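Local coordinates for divalent-cation tolerance protein CutA (Thermotoga maritima, PDB 1VHF), which probably takes part in resistance to heavy metals as a homotrimeric, CutA-family protein associated with copper binding, at residues S8-P11 with K15-E18; S39-K44 with V48-W53; E69-L74 with P80-L85. One frame throughout, in Å; residues are numbered along the deposited sequence. Where two conformers were deposited one is given.

Contact 1: S8-P11 with K15-E18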
ATOM      1  N   SER A   8      -2.932  -2.251  -0.962  1.00  7.17           N
ATOM      2  CA  SER A   8      -3.541  -2.952   0.181  1.00  6.79           C
ATOM      3  C   SER A   8      -4.830  -2.220   0.512  1.00  7.65           C
ATOM      4  O   SER A   8      -5.110  -1.116   0.044  1.00  8.01           O
ATOM      5  CB  SER A   8      -2.593  -2.977   1.373  1.00 10.01           C
ATOM      6  OG  SER A   8      -3.131  -3.803   2.410  1.00  9.82           O
ATOM      7  N   THR A   9      -5.646  -2.858   1.358  1.00  7.52           N
ATOM      8  CA  THR A   9      -6.887  -2.260   1.834  1.00  7.31           C
ATOM      9  C   THR A   9      -6.881  -2.289   3.363  1.00  7.06           C
ATOM     10  O   THR A   9      -6.174  -3.080   4.014  1.00  8.35           O
ATOM     11  CB  THR A   9      -8.174  -2.839   1.313  1.00  8.44           C
ATOM     12  OG1 THR A   9      -8.405  -4.148   1.871  1.00 11.36           O
ATOM     13  CG2 THR A   9      -8.174  -2.893  -0.205  1.00  8.53           C
ATOM     14  N   PHE A  10      -7.623  -1.323   3.924  1.00  8.00           N
ATOM     15  CA  PHE A  10      -7.684  -1.065   5.363  1.00  8.58           C
ATOM     16  C   PHE A  10      -9.098  -0.820   5.824  1.00 10.86           C
ATOM     17  O   PHE A  10      -9.965  -0.443   5.039  1.00  9.86           O
ATOM     18  CB  PHE A  10      -6.862   0.246   5.643  1.00  9.81           C
ATOM     19  CG  PHE A  10      -5.429   0.064   5.190  1.00  7.85           C
ATOM     20  CD1 PHE A  10      -5.064   0.489   3.909  1.00 10.24           C
ATOM     21  CD2 PHE A  10      -4.473  -0.495   6.016  1.00 10.40           C
ATOM     22  CE1 PHE A  10      -3.780   0.272   3.440  1.00 10.27           C
ATOM     23  CE2 PHE A  10      -3.179  -0.693   5.539  1.00 12.10           C
ATOM     24  CZ  PHE A  10      -2.819  -0.288   4.257  1.00  8.54           C
ATOM     25  N   PRO A  11      -9.379  -1.048   7.106  1.00  9.86           N
ATOM     26  CA  PRO A  11     -10.740  -0.894   7.587  1.00 11.06           C
ATOM     27  C   PRO A  11     -11.268   0.500   7.639  1.00 12.07           C
ATOM     28  O   PRO A  11     -12.516   0.641   7.692  1.00 13.24           O
ATOM     29  CB  PRO A  11     -10.682  -1.474   9.010  1.00 12.57           C
ATOM     30  CG  PRO A  11      -9.256  -1.338   9.411  1.00 12.90           C
ATOM     31  CD  PRO A  11      -8.461  -1.538   8.137  1.00 12.55           C
ATOM     32  N   LYS A  15      -6.663   4.366   9.709  1.00 11.58           N
ATOM     33  CA  LYS A  15      -5.646   3.305   9.673  1.00 11.51           C
ATOM     34  C   LYS A  15      -4.818   3.378   8.388  1.00 11.43           C
ATOM     35  O   LYS A  15      -3.605   3.203   8.438  1.00 10.21           O
ATOM     36  CB  LYS A  15      -6.242   1.930   9.832  1.00 14.02           C
ATOM     37  CG  LYS A  15      -5.229   0.803   9.949  1.00 20.92           C
ATOM     38  CD  LYS A  15      -4.192   1.112  11.042  1.00 21.13           C
ATOM     39  CE  LYS A  15      -4.819   0.950  12.422  1.00 20.20           C
ATOM     40  NZ  LYS A  15      -3.720   0.794  13.460  1.00 21.87           N
ATOM     41  N   ALA A  16      -5.469   3.686   7.265  1.00 11.11           N
ATOM     42  CA  ALA A  16      -4.681   3.794   6.035  1.00  9.62           C
ATOM     43  C   ALA A  16      -3.670   4.923   6.138  1.00  9.16           C
ATOM     44  O   ALA A  16      -2.489   4.781   5.718  1.00  9.10           O
ATOM     45  CB  ALA A  16      -5.617   4.009   4.846  1.00  8.87           C
ATOM     46  N   LEU A  17      -4.133   6.089   6.599  1.00  9.00           N
ATOM     47  CA  LEU A  17      -3.245   7.238   6.707  1.00  9.28           C
ATOM     48  C   LEU A  17      -2.154   7.025   7.776  1.00  9.28           C
ATOM     49  O   LEU A  17      -1.040   7.469   7.501  1.00 10.77           O
ATOM     50  CB  LEU A  17      -4.007   8.539   7.019  1.00 10.13           C
ATOM     51  CG  LEU A  17      -5.120   8.909   6.050  1.00 17.82           C
ATOM     52  CD1 LEU A  17      -5.627  10.319   6.407  1.00 17.31           C
ATOM     53  CD2 LEU A  17      -4.733   8.829   4.603  1.00 18.23           C
ATOM     54  N   GLU A  18      -2.498   6.365   8.886  1.00 10.09           N
ATOM     55  CA  GLU A  18      -1.448   6.173   9.929  1.00  9.80           C
ATOM     56  C   GLU A  18      -0.380   5.234   9.406  1.00 10.56           C
ATOM     57  O   GLU A  18       0.817   5.471   9.617  1.00 10.87           O
ATOM     58  CB  GLU A  18      -2.149   5.564  11.148  1.00 12.32           C
ATOM     59  CG  GLU A  18      -1.246   5.155  12.305  1.00 18.23           C
ATOM     60  CD  GLU A  18      -1.790   4.057  13.186  1.00 22.85           C
ATOM     61  OE1 GLU A  18      -2.950   3.618  13.116  1.00 25.13           O
ATOM     62  OE2 GLU A  18      -1.038   3.571  14.085  1.00 25.05           O
TER
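Lys15, whose CG rests 4.2 Å from Phe10 CD2, sends its ammonium NZ to Glu18 OE1 one turn further along helix 13-25, forming a salt bridge of 2.9 Å on the syn side, 32° out of the carboxylate plane. The pairing accompanies the first beta-alpha step of a ferredoxin-like fold, in which strand 3-10 ends, the chain turns, and helix 13-25 packs back over the sheet. Lysine suits this border position because it has two parts. Its CG lies obliquely against the phenyl ring and 4.4 Å from Pro11 CD, whereas bends at chi2 (52°) and chi3 (74°) curl the tail away from the strand to its acid partner. Between strand and helix the contact is wholly apolar. Phe10 turns CG anti to its carbonyl carbon, which swings the ring out from the strand and against the helix. Ala16 sits over one face of that ring in a CH-pi contact, its CA 4.2 Å from the ring centroid and displaced toward the rim. A methyl side chain suits the spot: the helix backbone can approach until the CA atoms of Phe10 and Ala16 are 5.8 Å apart. Leu71 and the nearly parallel ring of His75 also adjoin Phe10; the buried ring thus lies between Ala16 of helix 13-25 and Leu71 of helix 64-74, with His75 alongside. His75 has a polar role too, since its NE2 and Ala81 O both hydrogen-bond Ser8 OG. At the closest apolar approach, the methyl CB of Ala16 is 3.7 Å from Phe10 CD1.

Contact 2: S39-K44 with V48-W53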
ATOM      1  N   SER A  39     -16.318  -2.829  -0.838  1.00  7.91           N
ATOM      2  CA  SER A  39     -15.773  -4.132  -1.216  1.00  8.56           C
ATOM      3  C   SER A  39     -16.826  -5.207  -0.940  1.00  9.13           C
ATOM      4  O   SER A  39     -17.794  -4.976  -0.221  1.00  9.76           O
ATOM      5  CB  SER A  39     -14.526  -4.418  -0.386  1.00 11.38           C
ATOM      6  OG  SER A  39     -14.787  -4.373   0.993  1.00 11.25           O
ATOM      7  N   GLY A  40     -16.575  -6.348  -1.545  1.00  7.97           N
ATOM      8  CA  GLY A  40     -17.444  -7.520  -1.403  1.00  9.57           C
ATOM      9  C   GLY A  40     -16.602  -8.781  -1.466  1.00  8.98           C
ATOM     10  O   GLY A  40     -15.618  -8.837  -2.175  1.00  8.38           O
ATOM     11  N   TYR A  41     -16.957  -9.763  -0.624  1.00  8.09           N
ATOM     12  CA  TYR A  41     -16.211 -10.994  -0.529  1.00  8.97           C
ATOM     13  C   TYR A  41     -17.030 -11.987   0.344  1.00  9.57           C
ATOM     14  O   TYR A  41     -17.991 -11.564   0.979  1.00 10.34           O
ATOM     15  CB  TYR A  41     -14.842 -10.750   0.146  1.00  9.92           C
ATOM     16  CG  TYR A  41     -14.897  -9.959   1.435  1.00 10.14           C
ATOM     17  CD1 TYR A  41     -15.034 -10.610   2.662  1.00 11.68           C
ATOM     18  CD2 TYR A  41     -14.830  -8.578   1.458  1.00 11.45           C
ATOM     19  CE1 TYR A  41     -15.083  -9.871   3.847  1.00 12.59           C
ATOM     20  CE2 TYR A  41     -14.875  -7.817   2.617  1.00 10.50           C
ATOM     21  CZ  TYR A  41     -15.011  -8.497   3.824  1.00 12.58           C
ATOM     22  OH  TYR A  41     -15.085  -7.782   4.999  1.00 14.47           O
ATOM     23  N   TRP A  42     -16.615 -13.231   0.312  1.00 11.10           N
ATOM     24  CA  TRP A  42     -17.266 -14.243   1.170  1.00 11.65           C
ATOM     25  C   TRP A  42     -16.628 -14.179   2.552  1.00 12.92           C
ATOM     26  O   TRP A  42     -15.411 -14.065   2.701  1.00 13.34           O
ATOM     27  CB  TRP A  42     -17.100 -15.640   0.555  1.00 10.70           C
ATOM     28  CG  TRP A  42     -17.980 -15.915  -0.628  1.00 12.62           C
ATOM     29  CD1 TRP A  42     -17.679 -15.673  -1.943  1.00 13.84           C
ATOM     30  CD2 TRP A  42     -19.276 -16.531  -0.616  1.00 13.54           C
ATOM     31  NE1 TRP A  42     -18.715 -16.086  -2.736  1.00 14.81           N
ATOM     32  CE2 TRP A  42     -19.714 -16.597  -1.973  1.00 14.37           C
ATOM     33  CE3 TRP A  42     -20.096 -17.050   0.383  1.00 14.28           C
ATOM     34  CZ2 TRP A  42     -20.945 -17.151  -2.327  1.00 16.13           C
ATOM     35  CZ3 TRP A  42     -21.336 -17.599   0.027  1.00 14.01           C
ATOM     36  CH2 TRP A  42     -21.734 -17.628  -1.322  1.00 16.82           C
ATOM     37  N   TRP A  43     -17.480 -14.354   3.558  1.00 13.47           N
ATOM     38  CA  TRP A  43     -17.040 -14.394   4.932  1.00 14.43           C
ATOM     39  C   TRP A  43     -17.989 -15.305   5.732  1.00 14.06           C
ATOM     40  O   TRP A  43     -19.148 -15.011   5.852  1.00 14.73           O
ATOM     41  CB  TRP A  43     -17.032 -12.991   5.541  1.00 18.98           C
ATOM     42  CG  TRP A  43     -16.546 -12.985   6.962  1.00 24.87           C
ATOM     43  CD1 TRP A  43     -17.256 -12.635   8.076  1.00 25.69           C
ATOM     44  CD2 TRP A  43     -15.262 -13.417   7.408  1.00 27.47           C
ATOM     45  NE1 TRP A  43     -16.461 -12.765   9.182  1.00 28.41           N
ATOM     46  CE2 TRP A  43     -15.239 -13.256   8.811  1.00 28.30           C
ATOM     47  CE3 TRP A  43     -14.122 -13.919   6.768  1.00 30.15           C
ATOM     48  CZ2 TRP A  43     -14.117 -13.574   9.575  1.00 31.98           C
ATOM     49  CZ3 TRP A  43     -13.008 -14.224   7.530  1.00 32.96           C
ATOM     50  CH2 TRP A  43     -13.027 -14.064   8.929  1.00 31.46           C
ATOM     51  N   LYS A  44     -17.367 -16.359   6.286  1.00 16.52           N
ATOM     52  CA  LYS A  44     -18.158 -17.311   7.082  1.00 16.68           C
ATOM     53  C   LYS A  44     -19.391 -17.825   6.385  1.00 16.18           C
ATOM     54  O   LYS A  44     -20.512 -17.893   6.918  1.00 15.63           O
ATOM     55  CB  LYS A  44     -18.547 -16.714   8.449  1.00 22.03           C
ATOM     56  CG  LYS A  44     -17.315 -16.464   9.326  1.00 27.92           C
ATOM     57  CD  LYS A  44     -17.737 -16.100  10.740  1.00 31.45           C
ATOM     58  CE  LYS A  44     -16.822 -15.063  11.361  1.00 34.66           C
ATOM     59  NZ  LYS A  44     -17.522 -14.317  12.456  1.00 37.75           N
ATOM     60  N   VAL A  48     -20.562 -10.699   1.899  1.00 13.80           N
ATOM     61  CA  VAL A  48     -20.713  -9.480   2.670  1.00 14.74           C
ATOM     62  C   VAL A  48     -20.270  -8.271   1.828  1.00 14.79           C
ATOM     63  O   VAL A  48     -19.524  -8.428   0.880  1.00 14.57           O
ATOM     64  CB  VAL A  48     -19.892  -9.521   3.948  1.00 16.70           C
ATOM     65  CG1 VAL A  48     -20.315 -10.688   4.855  1.00 19.62           C
ATOM     66  CG2 VAL A  48     -18.409  -9.644   3.647  1.00 17.11           C
ATOM     67  N   GLN A  49     -20.850  -7.155   2.193  1.00 14.63           N
ATOM     68  CA  GLN A  49     -20.505  -5.861   1.570  1.00 15.39           C
ATOM     69  C   GLN A  49     -19.857  -5.072   2.701  1.00 13.08           C
ATOM     70  O   GLN A  49     -20.402  -4.969   3.808  1.00 16.95           O
ATOM     71  CB  GLN A  49     -21.704  -5.157   0.986  1.00 19.96           C
ATOM     72  CG  GLN A  49     -22.352  -5.864  -0.198  1.00 27.36           C
ATOM     73  CD  GLN A  49     -22.398  -5.038  -1.465  1.00 35.22           C
ATOM     74  OE1 GLN A  49     -22.646  -3.832  -1.434  1.00 37.83           O
ATOM     75  NE2 GLN A  49     -22.163  -5.689  -2.613  1.00 37.90           N
ATOM     76  N   ASP A  50     -18.752  -4.399   2.415  1.00 10.98           N
ATOM     77  CA  ASP A  50     -17.975  -3.665   3.377  1.00 12.50           C
ATOM     78  C   ASP A  50     -17.509  -2.321   2.768  1.00 10.50           C
ATOM     79  O   ASP A  50     -17.747  -2.090   1.591  1.00 11.00           O
ATOM     80  CB  ASP A  50     -16.737  -4.519   3.673  1.00 16.15           C
ATOM     81  CG  ASP A  50     -15.975  -4.325   4.931  1.00 18.32           C
ATOM     82  OD1 ASP A  50     -16.284  -3.390   5.727  1.00 18.42           O
ATOM     83  OD2 ASP A  50     -14.982  -5.062   5.197  1.00 19.49           O
ATOM     84  N   LYS A  51     -17.086  -1.489   3.670  1.00 11.85           N
ATOM     85  CA  LYS A  51     -16.580  -0.135   3.321  1.00 11.30           C
ATOM     86  C   LYS A  51     -15.151  -0.135   3.856  1.00 10.40           C
ATOM     87  O   LYS A  51     -14.908  -0.500   5.013  1.00 12.16           O
ATOM     88  CB  LYS A  51     -17.382   0.947   4.029  1.00 15.22           C
ATOM     89  CG  LYS A  51     -18.774   1.209   3.466  1.00 25.67           C
ATOM     90  CD  LYS A  51     -19.399   2.329   4.303  1.00 31.04           C
ATOM     91  CE  LYS A  51     -20.801   2.691   3.915  1.00 35.91           C
ATOM     92  NZ  LYS A  51     -21.761   1.557   3.964  1.00 39.01           N
ATOM     93  N   GLU A  52     -14.207   0.162   2.990  1.00  8.83           N
ATOM     94  CA  GLU A  52     -12.780   0.163   3.353  1.00  8.61           C
ATOM     95  C   GLU A  52     -12.069   1.313   2.658  1.00  8.16           C
ATOM     96  O   GLU A  52     -12.675   2.143   1.992  1.00  8.54           O
ATOM     97  CB  GLU A  52     -12.126  -1.146   2.869  1.00  9.98           C
ATOM     98  CG  GLU A  52     -12.598  -2.423   3.564  1.00  9.26           C
ATOM     99  CD  GLU A  52     -11.868  -3.604   2.947  1.00 12.07           C
ATOM    100  OE1 GLU A  52     -12.245  -4.124   1.889  1.00 12.16           O
ATOM    101  OE2 GLU A  52     -10.720  -3.838   3.414  1.00 14.41           O
ATOM    102  N   TRP A  53     -10.764   1.452   2.988  1.00  8.30           N
ATOM    103  CA  TRP A  53      -9.907   2.410   2.292  1.00  8.85           C
ATOM    104  C   TRP A  53      -8.798   1.617   1.604  1.00  8.91           C
ATOM    105  O   TRP A  53      -8.184   0.755   2.224  1.00 11.46           O
ATOM    106  CB  TRP A  53      -9.266   3.471   3.216  1.00  9.30           C
ATOM    107  CG  TRP A  53     -10.241   4.617   3.409  1.00  8.28           C
ATOM    108  CD1 TRP A  53     -11.435   4.576   4.067  1.00 10.74           C
ATOM    109  CD2 TRP A  53     -10.125   5.932   2.896  1.00 10.54           C
ATOM    110  NE1 TRP A  53     -12.072   5.785   3.987  1.00 10.78           N
ATOM    111  CE2 TRP A  53     -11.270   6.658   3.291  1.00 12.00           C
ATOM    112  CE3 TRP A  53      -9.122   6.587   2.170  1.00 12.94           C
ATOM    113  CZ2 TRP A  53     -11.474   7.990   2.925  1.00 15.05           C
ATOM    114  CZ3 TRP A  53      -9.301   7.910   1.824  1.00 13.98           C
ATOM    115  CH2 TRP A  53     -10.479   8.597   2.213  1.00 15.15           C
TER
HETATM  116  O   HOH W   1     -19.875  -3.060  -0.880  1.00 27.11           O
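Ser39 and Glu52 meet across the beta hairpin of strands 31-43 and 46-60, where the hydroxyl OG of Ser39 donates to Glu52 OE1 at 2.7 Å on the anti lone pair. The other oxygen, Glu52 OE2, is hydrogen-bonded to Tyr77 OH and Thr9 OG1, so a largely buried carboxylate has hydroxyl partners on both oxygens, which would probably stabilise its charge. Serine fits here because its short side chain bears a donor close to the backbone. Further out, Tyr41 OH donates to Asp50 OD2 at 2.7 Å, arriving from above the carboxylate plane, with ring and carboxylate 57° apart. Asp50 OD1 accepts the backbone N of Lys51 from the opposite side of that plane, so each oxygen has a donor. The backbones are joined by two antiparallel hydrogen-bonded pairs. Ser39 and Asp50 each donate their N-H to the other's carbonyl oxygen, while Tyr41 and Val48 are joined unevenly: Val48 N reaches Tyr41 O at 2.9 Å in an almost straight bond (178°), but the return bond from Tyr41 N to Val48 O stretches to 3.3 Å. Between these pairs, Gly40 brings its CA to within 3.2 Å of Val48 O as a CA-H...O contact. Ser39 O, which already accepts Asp50 N, also lies 2.9 Å from water 1, a probable second donor; the water's link to Gln49 OE1 is weak. Paired with Val48, Tyr41 points to the same face, and its chi1 of 49° turns the ring toward the partner strand. The branched valine puts its CG2 methyl over one ring face, 3.3 Å from Tyr41 CE1.

Contact 3: E69-L74 with P80-L85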
ATOM      1  N   GLU A  69       7.157  -6.748   4.571  1.00 12.39           N
ATOM      2  CA  GLU A  69       7.306  -7.169   5.966  1.00 14.68           C
ATOM      3  C   GLU A  69       6.728  -6.165   6.928  1.00 13.27           C
ATOM      4  O   GLU A  69       5.903  -6.505   7.801  1.00 13.31           O
ATOM      5  CB  GLU A  69       8.813  -7.377   6.253  1.00 18.59           C
ATOM      6  CG  GLU A  69       9.458  -8.482   5.434  1.00 27.81           C
ATOM      7  CD  GLU A  69      10.902  -8.742   5.815  1.00 33.83           C
ATOM      8  OE1 GLU A  69      11.814  -8.081   5.274  1.00 36.30           O
ATOM      9  OE2 GLU A  69      11.147  -9.619   6.673  1.00 38.46           O
ATOM     10  N   GLU A  70       7.010  -4.881   6.749  1.00 13.13           N
ATOM     11  CA  GLU A  70       6.496  -3.858   7.638  1.00 12.77           C
ATOM     12  C   GLU A  70       4.999  -3.716   7.506  1.00 11.27           C
ATOM     13  O   GLU A  70       4.273  -3.515   8.483  1.00 12.77           O
ATOM     14  CB  GLU A  70       7.205  -2.511   7.487  1.00 16.36           C
ATOM     15  CG  GLU A  70       6.863  -1.502   8.549  1.00 18.14           C
ATOM     16  CD  GLU A  70       7.162  -1.826   9.994  1.00 21.82           C
ATOM     17  OE1 GLU A  70       7.997  -2.701  10.281  1.00 20.17           O
ATOM     18  OE2 GLU A  70       6.568  -1.176  10.894  1.00 21.16           O
ATOM     19  N   LEU A  71       4.510  -3.645   6.240  1.00 10.84           N
ATOM     20  CA  LEU A  71       3.062  -3.510   6.052  1.00 11.16           C
ATOM     21  C   LEU A  71       2.313  -4.684   6.648  1.00 12.14           C
ATOM     22  O   LEU A  71       1.294  -4.420   7.316  1.00 12.68           O
ATOM     23  CB  LEU A  71       2.837  -3.357   4.536  1.00 11.64           C
ATOM     24  CG  LEU A  71       1.370  -3.225   4.118  1.00 13.54           C
ATOM     25  CD1 LEU A  71       0.694  -2.037   4.783  1.00 12.18           C
ATOM     26  CD2 LEU A  71       1.282  -3.087   2.604  1.00 14.85           C
ATOM     27  N   ARG A  72       2.796  -5.914   6.531  1.00 10.96           N
ATOM     28  CA  ARG A  72       2.106  -7.071   7.131  1.00 13.14           C
ATOM     29  C   ARG A  72       2.077  -6.905   8.658  1.00 13.15           C
ATOM     30  O   ARG A  72       1.050  -7.103   9.314  1.00 13.05           O
ATOM     31  CB  ARG A  72       2.846  -8.364   6.808  1.00 15.90           C
ATOM     32  CG  ARG A  72       2.214  -9.602   7.518  1.00 18.86           C
ATOM     33  CD  ARG A  72       1.020 -10.004   6.693  1.00 22.65           C
ATOM     34  NE  ARG A  72       0.213 -11.104   7.128  1.00 23.55           N
ATOM     35  CZ  ARG A  72       0.442 -12.400   7.130  1.00 24.90           C
ATOM     36  NH1 ARG A  72       1.601 -12.896   6.698  1.00 24.29           N
ATOM     37  NH2 ARG A  72      -0.542 -13.239   7.467  1.00 21.73           N
ATOM     38  N   LYS A  73       3.184  -6.429   9.222  1.00 11.38           N
ATOM     39  CA  LYS A  73       3.284  -6.241  10.662  1.00 13.33           C
ATOM     40  C   LYS A  73       2.510  -5.106  11.233  1.00 12.86           C
ATOM     41  O   LYS A  73       2.207  -5.096  12.457  1.00 14.58           O
ATOM     42  CB  LYS A  73       4.782  -6.185  11.059  1.00 14.88           C
ATOM     43  CG  LYS A  73       5.336  -7.610  11.006  1.00 17.65           C
ATOM     44  CD  LYS A  73       6.845  -7.669  11.249  1.00 21.00           C
ATOM     45  CE  LYS A  73       7.291  -9.104  11.044  1.00 23.51           C
ATOM     46  NZ  LYS A  73       8.753  -9.337  11.125  1.00 23.53           N
ATOM     47  N   LEU A  74       2.176  -4.075  10.460  1.00 11.35           N
ATOM     48  CA  LEU A  74       1.370  -2.964  10.915  1.00  9.44           C
ATOM     49  C   LEU A  74      -0.125  -3.165  10.587  1.00  8.77           C
ATOM     50  O   LEU A  74      -0.968  -2.423  11.070  1.00 11.10           O
ATOM     51  CB  LEU A  74       1.821  -1.663  10.205  1.00 11.68           C
ATOM     52  CG  LEU A  74       3.228  -1.160  10.555  1.00 12.31           C
ATOM     53  CD1 LEU A  74       3.650  -0.028   9.628  1.00 14.21           C
ATOM     54  CD2 LEU A  74       3.262  -0.684  12.012  1.00 15.11           C
ATOM     55  N   PRO A  80      -4.041  -9.746   5.124  1.00 11.33           N
ATOM     56  CA  PRO A  80      -4.375  -8.607   4.291  1.00 10.22           C
ATOM     57  C   PRO A  80      -4.093  -8.822   2.822  1.00  9.69           C
ATOM     58  O   PRO A  80      -3.267  -9.645   2.447  1.00  9.57           O
ATOM     59  CB  PRO A  80      -3.409  -7.516   4.838  1.00 11.25           C
ATOM     60  CG  PRO A  80      -2.205  -8.308   5.226  1.00 12.76           C
ATOM     61  CD  PRO A  80      -2.810  -9.520   5.937  1.00 12.49           C
ATOM     62  N   ALA A  81      -4.818  -8.025   2.011  1.00  9.90           N
ATOM     63  CA  ALA A  81      -4.491  -8.024   0.587  1.00  9.06           C
ATOM     64  C   ALA A  81      -3.196  -7.194   0.453  1.00  8.82           C
ATOM     65  O   ALA A  81      -3.147  -6.019   0.852  1.00 10.49           O
ATOM     66  CB  ALA A  81      -5.550  -7.255  -0.200  1.00 11.23           C
ATOM     67  N   ILE A  82      -2.122  -7.788   0.002  1.00  8.49           N
ATOM     68  CA  ILE A  82      -0.901  -7.066  -0.311  1.00  8.98           C
ATOM     69  C   ILE A  82      -0.403  -7.615  -1.640  1.00 10.74           C
ATOM     70  O   ILE A  82      -0.207  -8.819  -1.781  1.00  9.85           O
ATOM     71  CB  ILE A  82       0.206  -7.181   0.740  1.00  9.86           C
ATOM     72  CG1 ILE A  82      -0.270  -6.769   2.141  1.00 11.58           C
ATOM     73  CG2 ILE A  82       1.386  -6.317   0.310  1.00 11.55           C
ATOM     74  CD1 ILE A  82       0.803  -7.016   3.212  1.00 11.78           C
ATOM     75  N   PHE A  83      -0.342  -6.773  -2.670  1.00  9.72           N
ATOM     76  CA  PHE A  83       0.146  -7.234  -3.980  1.00  8.75           C
ATOM     77  C   PHE A  83       0.830  -6.080  -4.701  1.00  8.67           C
ATOM     78  O   PHE A  83       0.669  -4.915  -4.395  1.00  9.40           O
ATOM     79  CB  PHE A  83      -0.927  -7.890  -4.812  1.00 10.28           C
ATOM     80  CG  PHE A  83      -2.167  -7.098  -5.081  1.00 11.04           C
ATOM     81  CD1 PHE A  83      -2.180  -6.154  -6.087  1.00 10.92           C
ATOM     82  CD2 PHE A  83      -3.311  -7.334  -4.320  1.00 13.87           C
ATOM     83  CE1 PHE A  83      -3.345  -5.424  -6.338  1.00 14.47           C
ATOM     84  CE2 PHE A  83      -4.471  -6.589  -4.596  1.00 13.69           C
ATOM     85  CZ  PHE A  83      -4.466  -5.659  -5.601  1.00 13.57           C
ATOM     86  N   THR A  84       1.683  -6.461  -5.674  1.00  8.93           N
ATOM     87  CA  THR A  84       2.479  -5.479  -6.393  1.00  9.20           C
ATOM     88  C   THR A  84       2.126  -5.350  -7.865  1.00 11.36           C
ATOM     89  O   THR A  84       1.996  -6.356  -8.547  1.00 10.34           O
ATOM     90  CB  THR A  84       3.956  -5.971  -6.361  1.00  9.81           C
ATOM     91  OG1 THR A  84       4.343  -6.060  -4.966  1.00 11.56           O
ATOM     92  CG2 THR A  84       4.862  -4.908  -6.959  1.00 11.55           C
ATOM     93  N   LEU A  85       1.976  -4.110  -8.283  1.00 11.94           N
ATOM     94  CA  LEU A  85       1.753  -3.826  -9.695  1.00 13.76           C
ATOM     95  C   LEU A  85       3.056  -3.218 -10.237  1.00 15.85           C
ATOM     96  O   LEU A  85       3.702  -2.415  -9.578  1.00 17.94           O
ATOM     97  CB  LEU A  85       0.633  -2.803  -9.890  1.00 16.02           C
ATOM     98  CG  LEU A  85      -0.759  -3.189  -9.423  0.50 20.70           C
ATOM     99  CD1 LEU A  85      -0.891  -3.112  -7.920  0.50 22.38           C
ATOM    100  CD2 LEU A  85      -1.829  -2.380 -10.122  0.50 21.66           C
TER
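Leu71, its chi1 of 179° placing CG opposite the backbone N, extends from helix 64-74 toward the sheet, while Ile82 holds CG1 anti to its carbonyl carbon (chi1 -55°) and reaches out with CD1 to meet it. The leucine and isoleucine chains run alongside one another, pointing contrary ways. Leu71 CG stands 3.9 Å from Ile82 CD1, and the Leu71 CD2 branch is also 4.0 Å from Ile82 CG2, so one leucine methyl touches both arms of the isoleucine. Branching suits each residue: isoleucine spreads its bulk next to a strand backbone, and leucine carries its fork further out from the helix. CD1 of Ile82 also lies against the helix backbone, 4.0 Å from Arg72 N. Arg72 completes the contact differently. Its chain bends at chi2 (80°), turning the end toward the loop before the strand, where it lies roughly perpendicular to the Pro80 side chain. Arg72 NE is 3.6 Å from Pro80 CD, and Arg72 CD is 3.9 Å from Pro80 CG. Proline offers a rigid apolar surface to the CD-NE end of the arginine chain, whose polar end is held by Arg72 NH2 bonding to Glu78 O in the intervening loop. The arginine thus spans helix and loop on the exposed side of the helix, while Leu71 goes inward to Phe10 and Ile19, and Ile82 lies beside Val6 of the neighbouring strand. Such layering of the second helix on strand 82-86, outermost within this chain, with an apolar interior and a polar margin, belongs to the second half of the ferredoxin-like alpha/beta sandwich of CutA proteins.

How the contacts relate
The three contacts follow one another along the chain, each closing before the next opens, and all involve the same antiparallel sheet, ordered 31-43, 46-60, 3-10, 82-86. Contacts 1 and 3, with centres about 11 Å apart, join helices 13-25 and 64-74 to the sheet and meet where Ser8 packs on Leu71 and Ile82. Contact 2 lies on the hairpin about 18 Å from the centre of the chain. It reaches contact 1 through a probable hydrogen bond from Phe10 N to Trp53 O, but its nearest atoms are about 7 Å from contact 3. Strand 3-10, between strands 46-60 and 82-86, therefore links the helix-covered body with the projecting hairpin.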